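Local coordinates for RsbT co-antagonist protein RsbRA (Bacillus subtilis, PDB 2BNL) that acts within the stressosome as a regulator of sigma-B activity in response to salt and heat stress, stimulating the RsbT kinase toward RsbS in vitro, at residues T6-I11 against L95-M99; A71-V75 against Y131-W135; L79-A85 against I127-Y131. All blocks are in the same frame, centred on the assembly; numbering follows the deposited sequence.

Contact 1 (T6-I11 against L95-M99)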
loop_
_atom_site.group_PDB
_atom_site.type_symbol
_atom_site.label_atom_id
_atom_site.label_comp_id
_atom_site.label_asym_id
_atom_site.label_seq_id
_atom_site.Cartn_x
_atom_site.Cartn_y
_atom_site.Cartn_z
ATOM N N THR A 6 12.130 11.626 -13.000
ATOM C CA THR A 6 10.944 11.992 -13.780
ATOM C C THR A 6 9.714 12.331 -12.882
ATOM O O THR A 6 9.101 13.351 -13.042
ATOM C CB THR A 6 10.584 10.846 -14.843
ATOM O OG1 THR A 6 11.671 10.735 -15.748
ATOM C CG2 THR A 6 9.358 11.289 -15.688
ATOM N N VAL A 7 9.388 11.466 -11.927
ATOM C CA VAL A 7 8.279 11.680 -11.060
ATOM C C VAL A 7 8.576 12.847 -10.148
ATOM O O VAL A 7 7.759 13.722 -9.938
ATOM C CB VAL A 7 7.930 10.369 -10.288
ATOM C CG1 VAL A 7 6.968 10.588 -9.143
ATOM C CG2 VAL A 7 7.394 9.278 -11.316
ATOM N N TYR A 8 9.769 12.845 -9.555
ATOM C CA TYR A 8 10.124 13.955 -8.628
ATOM C C TYR A 8 9.944 15.295 -9.302
ATOM O O TYR A 8 9.327 16.216 -8.737
ATOM C CB TYR A 8 11.590 13.762 -8.072
ATOM C CG TYR A 8 12.010 14.808 -7.058
ATOM C CD1 TYR A 8 11.917 14.529 -5.673
ATOM C CD2 TYR A 8 12.327 16.111 -7.457
ATOM C CE1 TYR A 8 12.255 15.457 -4.752
ATOM C CE2 TYR A 8 12.636 17.098 -6.520
ATOM C CZ TYR A 8 12.608 16.754 -5.170
ATOM O OH TYR A 8 12.867 17.674 -4.215
ATOM N N GLN A 9 10.491 15.435 -10.515
ATOM C CA GLN A 9 10.364 16.670 -11.265
ATOM C C GLN A 9 8.940 17.113 -11.562
ATOM O O GLN A 9 8.621 18.261 -11.469
ATOM C CB GLN A 9 11.177 16.574 -12.522
ATOM C CG GLN A 9 10.658 17.438 -13.634
ATOM C CD GLN A 9 11.445 17.330 -14.968
ATOM O OE1 GLN A 9 11.685 16.226 -15.564
ATOM N NE2 GLN A 9 11.827 18.468 -15.421
ATOM N N PHE A 10 8.058 16.162 -11.839
ATOM C CA PHE A 10 6.713 16.500 -12.074
ATOM C C PHE A 10 6.065 16.993 -10.806
ATOM O O PHE A 10 5.357 17.977 -10.811
ATOM C CB PHE A 10 5.947 15.301 -12.704
ATOM C CG PHE A 10 4.564 15.648 -13.085
ATOM C CD1 PHE A 10 4.268 16.043 -14.385
ATOM C CD2 PHE A 10 3.554 15.647 -12.144
ATOM C CE1 PHE A 10 2.945 16.389 -14.708
ATOM C CE2 PHE A 10 2.247 16.014 -12.469
ATOM C CZ PHE A 10 1.938 16.374 -13.737
ATOM N N ILE A 11 6.328 16.358 -9.682
ATOM C CA ILE A 11 5.810 16.846 -8.407
ATOM C C ILE A 11 6.336 18.213 -8.123
ATOM O O ILE A 11 5.515 19.085 -7.781
ATOM C CB ILE A 11 6.097 15.891 -7.230
ATOM C CG1 ILE A 11 5.437 14.526 -7.522
ATOM C CG2 ILE A 11 5.712 16.518 -5.821
ATOM C CD1 ILE A 11 6.113 13.397 -6.652
ATOM N N LEU A 95 -2.266 11.252 -9.426
ATOM C CA LEU A 95 -1.073 11.796 -10.036
ATOM C C LEU A 95 -0.805 11.057 -11.372
ATOM O O LEU A 95 -0.449 11.669 -12.403
ATOM C CB LEU A 95 0.100 11.664 -9.046
ATOM C CG LEU A 95 1.469 11.818 -9.736
ATOM C CD1 LEU A 95 1.579 13.294 -10.040
ATOM C CD2 LEU A 95 2.625 11.389 -8.932
ATOM N N TYR A 96 -1.004 9.731 -11.378
ATOM C CA TYR A 96 -0.933 9.004 -12.606
ATOM C C TYR A 96 -1.819 9.600 -13.729
ATOM O O TYR A 96 -1.363 9.855 -14.831
ATOM C CB TYR A 96 -1.215 7.507 -12.408
ATOM C CG TYR A 96 -1.478 6.827 -13.717
ATOM C CD1 TYR A 96 -0.410 6.465 -14.578
ATOM C CD2 TYR A 96 -2.778 6.576 -14.131
ATOM C CE1 TYR A 96 -0.648 5.858 -15.759
ATOM C CE2 TYR A 96 -3.021 5.970 -15.357
ATOM C CZ TYR A 96 -1.936 5.598 -16.134
ATOM O OH TYR A 96 -2.180 4.965 -17.290
ATOM N N THR A 97 -3.064 9.834 -13.436
ATOM C CA THR A 97 -4.024 10.405 -14.444
ATOM C C THR A 97 -3.455 11.752 -14.977
ATOM O O THR A 97 -3.404 11.950 -16.185
ATOM C CB THR A 97 -5.363 10.589 -13.780
ATOM O OG1 THR A 97 -5.826 9.332 -13.283
ATOM C CG2 THR A 97 -6.453 11.139 -14.741
ATOM N N LYS A 98 -2.963 12.633 -14.069
ATOM C CA LYS A 98 -2.332 13.893 -14.455
ATOM C C LYS A 98 -1.158 13.681 -15.366
ATOM O O LYS A 98 -1.088 14.273 -16.459
ATOM C CB LYS A 98 -1.846 14.769 -13.269
ATOM C CG LYS A 98 -2.900 15.294 -12.326
ATOM C CD LYS A 98 -4.193 15.686 -13.097
ATOM C CE LYS A 98 -5.259 16.503 -12.293
ATOM N NZ LYS A 98 -6.446 16.522 -13.156
HETATM N N MSE A 99 -0.219 12.867 -14.924
HETATM C CA MSE A 99 0.997 12.633 -15.695
HETATM C C MSE A 99 0.765 11.906 -17.006
HETATM O O MSE A 99 1.423 12.177 -18.017
HETATM C CB MSE A 99 1.991 11.823 -14.856
HETATM C CG MSE A 99 2.545 12.645 -13.745
HETATM SE SE MSE A 99 4.065 11.728 -12.847
HETATM C CE MSE A 99 5.477 11.934 -14.385
#
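Met99, present as selenomethionine, lays its side chain across the ring of Phe10, and this pair is the tight centre of the contact. The CG methylene stands almost exactly over the ring, 3.5 Å from the Phe10 centroid and only 8° off the normal, a CH-pi contact. Further along the same chain, Met99 SE lies 4.4 Å from the Phe10 centroid in an oblique Met-aromatic contact. The last bend of the chain, chi3 71°, turns the methyl back along the ring's stem, where CE comes 3.8 Å from Phe10 CB. A long, flexible and polarisable side chain suits this place because it can follow the ring from centre to root. Leu95 fills in beside it, with its CD1 3.7 Å from Phe10 CE2. The other branch, CD2, reaches more loosely to Val7 and Ile11. Ile11 continues inward to Leu18, Leu53 and Phe119, and Leu95 to Phe120, so this side runs into the core.

The opposite character appears at the margins. Thr6 is exposed and only grazes the selenomethionine methyl, with its CG2 and its carbonyl O each 4.1 Å from Met99 CE. Lys98 gives the Phe10 ring its aliphatic root, Lys98 CB lying 4.1 Å from Phe10 CZ, while its amine end leads away. Both residues combine carbon for the neighbour with a polar group, which suits the border between core and solvent.

The segment axes are perpendicular and 11.8 Å apart at their closest approach, a spacing bridged by large side chains with no polar bond between the segments. Helix 5-13 thus packs crosswise on the end of helix 81-100 around a Met-aromatic pair, an apolar helix crossing within the all-helical, globin-related domain at the N-terminus of RsbRA.

Contact 2 (A71-V75 against Y131-W135)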
loop_
_atom_site.group_PDB
_atom_site.type_symbol
_atom_site.label_atom_id
_atom_site.label_comp_id
_atom_site.label_asym_id
_atom_site.label_seq_id
_atom_site.Cartn_x
_atom_site.Cartn_y
_atom_site.Cartn_z
ATOM N N ALA A 71 2.366 10.663 10.523
ATOM C CA ALA A 71 1.642 9.442 10.916
ATOM C C ALA A 71 1.007 9.614 12.279
ATOM O O ALA A 71 -0.159 9.233 12.497
ATOM C CB ALA A 71 2.596 8.248 10.895
ATOM N N LEU A 72 1.756 10.178 13.202
ATOM C CA LEU A 72 1.266 10.472 14.530
ATOM C C LEU A 72 0.078 11.415 14.562
ATOM O O LEU A 72 -0.914 11.187 15.245
ATOM C CB LEU A 72 2.395 11.045 15.386
ATOM C CG LEU A 72 2.128 11.405 16.836
ATOM C CD1 LEU A 72 1.625 10.263 17.643
ATOM C CD2 LEU A 72 3.267 12.113 17.524
ATOM N N ARG A 73 0.139 12.448 13.728
ATOM C CA ARG A 73 -0.989 13.385 13.603
ATOM C C ARG A 73 -2.194 12.650 13.064
ATOM O O ARG A 73 -3.334 12.851 13.562
ATOM C CB ARG A 73 -0.603 14.523 12.634
ATOM C CG ARG A 73 -1.505 15.702 12.554
ATOM C CD ARG A 73 -0.920 16.751 11.424
ATOM N NE ARG A 73 -2.102 17.244 10.741
ATOM C CZ ARG A 73 -2.198 18.074 9.660
ATOM N NH1 ARG A 73 -1.070 18.515 8.981
ATOM N NH2 ARG A 73 -3.491 18.420 9.253
ATOM N N ALA A 74 -1.997 11.846 12.031
ATOM C CA ALA A 74 -3.090 11.033 11.509
ATOM C C ALA A 74 -3.861 10.180 12.565
ATOM O O ALA A 74 -5.106 10.187 12.654
ATOM C CB ALA A 74 -2.663 10.178 10.282
ATOM N N VAL A 75 -3.105 9.452 13.344
ATOM C CA VAL A 75 -3.615 8.760 14.512
ATOM C C VAL A 75 -4.363 9.710 15.408
ATOM O O VAL A 75 -5.531 9.401 15.748
ATOM C CB VAL A 75 -2.484 8.070 15.290
ATOM C CG1 VAL A 75 -3.055 7.442 16.662
ATOM C CG2 VAL A 75 -1.849 7.007 14.405
ATOM N N TYR A 131 2.599 4.856 11.480
ATOM C CA TYR A 131 1.210 4.878 11.940
ATOM C C TYR A 131 0.978 3.781 13.010
ATOM O O TYR A 131 0.443 4.011 14.152
ATOM C CB TYR A 131 0.271 4.675 10.745
ATOM C CG TYR A 131 -1.155 4.776 11.147
ATOM C CD1 TYR A 131 -1.857 5.989 10.979
ATOM C CD2 TYR A 131 -1.775 3.752 11.781
ATOM C CE1 TYR A 131 -3.222 6.092 11.381
ATOM C CE2 TYR A 131 -3.138 3.851 12.187
ATOM C CZ TYR A 131 -3.830 5.026 11.961
ATOM O OH TYR A 131 -5.125 5.127 12.466
ATOM N N SER A 132 1.335 2.551 12.636
ATOM C CA SER A 132 1.155 1.378 13.492
ATOM C C SER A 132 2.021 1.498 14.752
ATOM O O SER A 132 1.551 1.201 15.846
ATOM C CB SER A 132 1.501 0.055 12.710
ATOM O OG SER A 132 1.216 -1.118 13.502
ATOM N N ILE A 133 3.257 1.941 14.582
ATOM C CA ILE A 133 4.224 2.108 15.681
ATOM C C ILE A 133 3.699 3.078 16.651
ATOM O O ILE A 133 3.845 2.842 17.822
ATOM C CB ILE A 133 5.641 2.455 15.198
ATOM C CG1 ILE A 133 6.320 1.215 14.681
ATOM C CG2 ILE A 133 6.465 3.136 16.296
ATOM C CD1 ILE A 133 7.583 1.487 13.872
ATOM N N SER A 134 2.968 4.104 16.225
ATOM C CA SER A 134 2.415 5.067 17.186
ATOM C C SER A 134 1.607 4.313 18.258
ATOM O O SER A 134 1.518 4.731 19.443
ATOM C CB SER A 134 1.659 6.131 16.480
ATOM O OG SER A 134 2.612 6.936 15.745
ATOM N N TRP A 135 1.087 3.136 17.914
ATOM C CA TRP A 135 0.289 2.324 18.880
ATOM C C TRP A 135 1.129 1.291 19.642
ATOM O O TRP A 135 1.036 1.247 20.879
ATOM C CB TRP A 135 -0.835 1.635 18.169
ATOM C CG TRP A 135 -1.941 2.560 17.684
ATOM C CD1 TRP A 135 -2.293 2.835 16.353
ATOM C CD2 TRP A 135 -2.861 3.307 18.513
ATOM N NE1 TRP A 135 -3.439 3.622 16.325
ATOM C CE2 TRP A 135 -3.804 3.938 17.634
ATOM C CE3 TRP A 135 -3.072 3.402 19.890
ATOM C CZ2 TRP A 135 -4.897 4.753 18.142
ATOM C CZ3 TRP A 135 -4.188 4.197 20.388
ATOM C CH2 TRP A 135 -5.050 4.870 19.500
#
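Tyr131 and Val75 meet through two torsions: the tyrosine CG is anti to its own backbone N (chi1 -176°), which carries the ring across to helix 64-76, while in Val75 it is CG1 that stands anti to the backbone N and reaches Trp135, leaving CG2 for the tyrosine. The setting is a helix-helix crossing of the non-haem globin domain, where the end of helix 109-135 passes helix 64-76 with a signed angle of -66° between the segment axes.

Alanine makes the close approach possible. Ala71 points its methyl toward the other helix, with CB 3.4 Å from Tyr131 N, and this small group lets the backbones come so near that the two CA atoms are 4.7 Å apart. Ala74 adds a second methyl, which lies near the plane of the tyrosine ring at its edge, Ala74 CB 4.3 Å from Tyr131 CE1.

Val75 carries most of the contact on its helix, and its fork suits a position with two aromatic partners. CG2 sits over one face of the Tyr131 ring, 3.6 Å from the centroid and 17° off the normal, a CH-pi contact displaced toward the CE1 side. The phenol oxygen is bound elsewhere, to Leu79. A leucine in place of Tyr131 would probably leave Val75 CG2 without its aromatic face and Leu79 O without its phenol donor.

Packing is looser between Leu72 and Ser134. Ser134 turns its hydroxyl back to Gln130 O of its own helix, satisfying a polar group that faces carbon: Leu72 CD1 lies 4.0 Å from Ser134 OG. Tyr131 packs on Ser132 of the second subunit, and Ser132 on its Tyr131. At the chain's end, the exposed Trp135 brings its six-membered ring to the other arm of the valine, with CZ2 3.6 Å from Val75 CG1.

Contact 3 (L79-A85 against I127-Y131)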
loop_
_atom_site.group_PDB
_atom_site.type_symbol
_atom_site.label_atom_id
_atom_site.label_comp_id
_atom_site.label_asym_id
_atom_site.label_seq_id
_atom_site.Cartn_x
_atom_site.Cartn_y
_atom_site.Cartn_z
ATOM N N LEU A 79 -7.915 9.605 11.960
ATOM C CA LEU A 79 -7.880 8.882 10.640
ATOM C C LEU A 79 -7.492 7.429 10.939
ATOM O O LEU A 79 -6.544 7.177 11.631
ATOM C CB LEU A 79 -6.928 9.489 9.649
ATOM C CG LEU A 79 -7.086 10.995 9.415
ATOM C CD1 LEU A 79 -6.028 11.272 8.305
ATOM C CD2 LEU A 79 -8.536 11.352 9.026
ATOM N N SER A 80 -8.284 6.475 10.480
ATOM C CA SER A 80 -7.881 5.051 10.553
ATOM C C SER A 80 -6.823 4.724 9.568
ATOM O O SER A 80 -6.550 5.478 8.634
ATOM C CB SER A 80 -9.086 4.159 10.250
ATOM O OG SER A 80 -9.597 4.358 8.958
HETATM N N MSE A 81 -6.223 3.541 9.758
HETATM C CA MSE A 81 -5.165 3.043 8.890
HETATM C C MSE A 81 -5.835 2.805 7.570
HETATM O O MSE A 81 -5.253 3.039 6.540
HETATM C CB MSE A 81 -4.529 1.750 9.425
HETATM C CG MSE A 81 -3.754 1.059 8.471
HETATM SE SE MSE A 81 -2.015 1.863 8.119
HETATM C CE MSE A 81 -2.333 1.819 6.838
ATOM N N LYS A 82 -7.017 2.251 7.612
ATOM C CA LYS A 82 -7.830 1.978 6.398
ATOM C C LYS A 82 -7.958 3.267 5.565
ATOM O O LYS A 82 -7.770 3.269 4.355
ATOM C CB LYS A 82 -9.248 1.422 6.801
ATOM C CG LYS A 82 -10.072 1.113 5.611
ATOM C CD LYS A 82 -9.618 -0.243 4.966
ATOM C CE LYS A 82 -10.487 -0.752 3.716
ATOM N NZ LYS A 82 -10.313 -2.206 3.078
ATOM N N PHE A 83 -8.412 4.367 6.208
ATOM C CA PHE A 83 -8.585 5.676 5.570
ATOM C C PHE A 83 -7.257 6.191 5.012
ATOM O O PHE A 83 -7.142 6.628 3.847
ATOM C CB PHE A 83 -9.081 6.722 6.630
ATOM C CG PHE A 83 -9.315 8.081 6.048
ATOM C CD1 PHE A 83 -10.561 8.423 5.561
ATOM C CD2 PHE A 83 -8.310 8.949 5.885
ATOM C CE1 PHE A 83 -10.764 9.732 4.934
ATOM C CE2 PHE A 83 -8.501 10.256 5.355
ATOM C CZ PHE A 83 -9.749 10.620 4.831
ATOM N N LEU A 84 -6.239 6.141 5.844
ATOM C CA LEU A 84 -4.939 6.584 5.412
ATOM C C LEU A 84 -4.440 5.821 4.210
ATOM O O LEU A 84 -3.997 6.452 3.248
ATOM C CB LEU A 84 -3.945 6.554 6.585
ATOM C CG LEU A 84 -2.509 6.972 6.209
ATOM C CD1 LEU A 84 -2.528 8.414 5.803
ATOM C CD2 LEU A 84 -1.707 6.825 7.378
ATOM N N ALA A 85 -4.500 4.484 4.268
ATOM C CA ALA A 85 -3.981 3.660 3.180
ATOM C C ALA A 85 -4.839 3.829 1.925
ATOM O O ALA A 85 -4.352 3.914 0.856
ATOM C CB ALA A 85 -3.928 2.209 3.625
ATOM N N ILE A 127 5.317 5.371 6.025
ATOM C CA ILE A 127 4.185 5.988 6.693
ATOM C C ILE A 127 3.273 4.979 7.425
ATOM O O ILE A 127 2.845 5.213 8.607
ATOM C CB ILE A 127 3.375 6.953 5.738
ATOM C CG1 ILE A 127 4.194 8.143 5.270
ATOM C CG2 ILE A 127 2.024 7.385 6.398
ATOM C CD1 ILE A 127 3.587 8.897 4.117
ATOM N N PHE A 128 2.898 3.910 6.745
ATOM C CA PHE A 128 2.035 2.913 7.368
ATOM C C PHE A 128 2.763 2.395 8.653
ATOM O O PHE A 128 2.158 2.194 9.704
ATOM C CB PHE A 128 1.714 1.743 6.423
ATOM C CG PHE A 128 1.037 2.111 5.160
ATOM C CD1 PHE A 128 0.225 3.220 5.081
ATOM C CD2 PHE A 128 1.145 1.330 4.079
ATOM C CE1 PHE A 128 -0.396 3.555 3.892
ATOM C CE2 PHE A 128 0.474 1.611 2.894
ATOM C CZ PHE A 128 -0.271 2.792 2.818
ATOM N N ASN A 129 4.074 2.101 8.506
ATOM C CA ASN A 129 4.842 1.581 9.654
ATOM C C ASN A 129 4.766 2.506 10.859
ATOM O O ASN A 129 4.570 2.083 11.964
ATOM C CB ASN A 129 6.275 1.338 9.202
ATOM C CG ASN A 129 7.073 0.477 10.166
ATOM O OD1 ASN A 129 6.671 -0.612 10.553
ATOM N ND2 ASN A 129 8.224 0.987 10.580
ATOM N N GLN A 130 4.921 3.810 10.617
ATOM C CA GLN A 130 4.973 4.826 11.743
ATOM C C GLN A 130 3.597 5.038 12.318
ATOM O O GLN A 130 3.439 5.205 13.492
ATOM C CB GLN A 130 5.556 6.132 11.218
ATOM C CG GLN A 130 7.056 6.051 11.055
ATOM C CD GLN A 130 7.820 5.704 12.368
ATOM O OE1 GLN A 130 7.586 6.259 13.421
ATOM N NE2 GLN A 130 8.777 4.894 12.231
ATOM N N TYR A 131 2.599 4.856 11.480
ATOM C CA TYR A 131 1.210 4.878 11.940
ATOM C C TYR A 131 0.978 3.781 13.010
ATOM O O TYR A 131 0.443 4.011 14.152
ATOM C CB TYR A 131 0.271 4.675 10.745
ATOM C CG TYR A 131 -1.155 4.776 11.147
ATOM C CD1 TYR A 131 -1.857 5.989 10.979
ATOM C CD2 TYR A 131 -1.775 3.752 11.781
ATOM C CE1 TYR A 131 -3.222 6.092 11.381
ATOM C CE2 TYR A 131 -3.138 3.851 12.187
ATOM C CZ TYR A 131 -3.830 5.026 11.961
ATOM O OH TYR A 131 -5.125 5.127 12.466
#
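The Tyr131 ring has Met81 CA over one face, toward the rim and opposite the face turned to helix 64-76, and Leu79 O at its edge in the ring plane. There the hydroxyl donates to Leu79 O over 2.6 Å, meeting a lone pair in the carbonyl plane at a C=O angle of 141°. This fixes the ring's end against the turn before helix 81-100. Ser80 caps that helix: its hydroxyl folds back to accept from Phe83 N at 3.0 Å, a small polar side chain fitting the N-cap position.

Met81, a selenomethionine, lies between two aromatics, its SE 4.6 Å from the Tyr131 centroid and 4.8 Å from that of Phe128, both oblique Met-aromatic contacts. Phe128 CG lies anti to the carbonyl carbon (chi1 -59°), which carries the ring over to Ala85, small enough to admit it, with Ala85 CB 3.8 Å from Phe128 CE1. Leu84 CD2 touches both Tyr131 CD1 at 3.7 Å and Ile127 CG2 at 3.9 Å.

Helices 81-100 and 109-135 run nearly antiparallel here. Ile127 continues to Ile67 of helix 64-76, Phe83 faces helix 15-30, and Phe128 meets Phe128 of the second subunit across the dimer interface.

In the fold
Contacts 2 and 3 form one continuous patch, their centres 7 Å apart. They share Tyr131, and a probable hydrogen bond from Leu79 N to Ala74 O, 3.0 Å, links segments 71-75 and 79-85. Both touch the second subunit, so this end of the domain joins helices 64-76, 81-100 and 109-135 beside the dimer interface. Contact 1 lies on the opposite side of the chain's centre, its own centre 27 Å from that of contact 2 and 23 Å from that of contact 3, with nearest atoms about 16 and 12 Å away. Helix 81-100 spans the gap, packing its start in contact 3 and its end in contact 1.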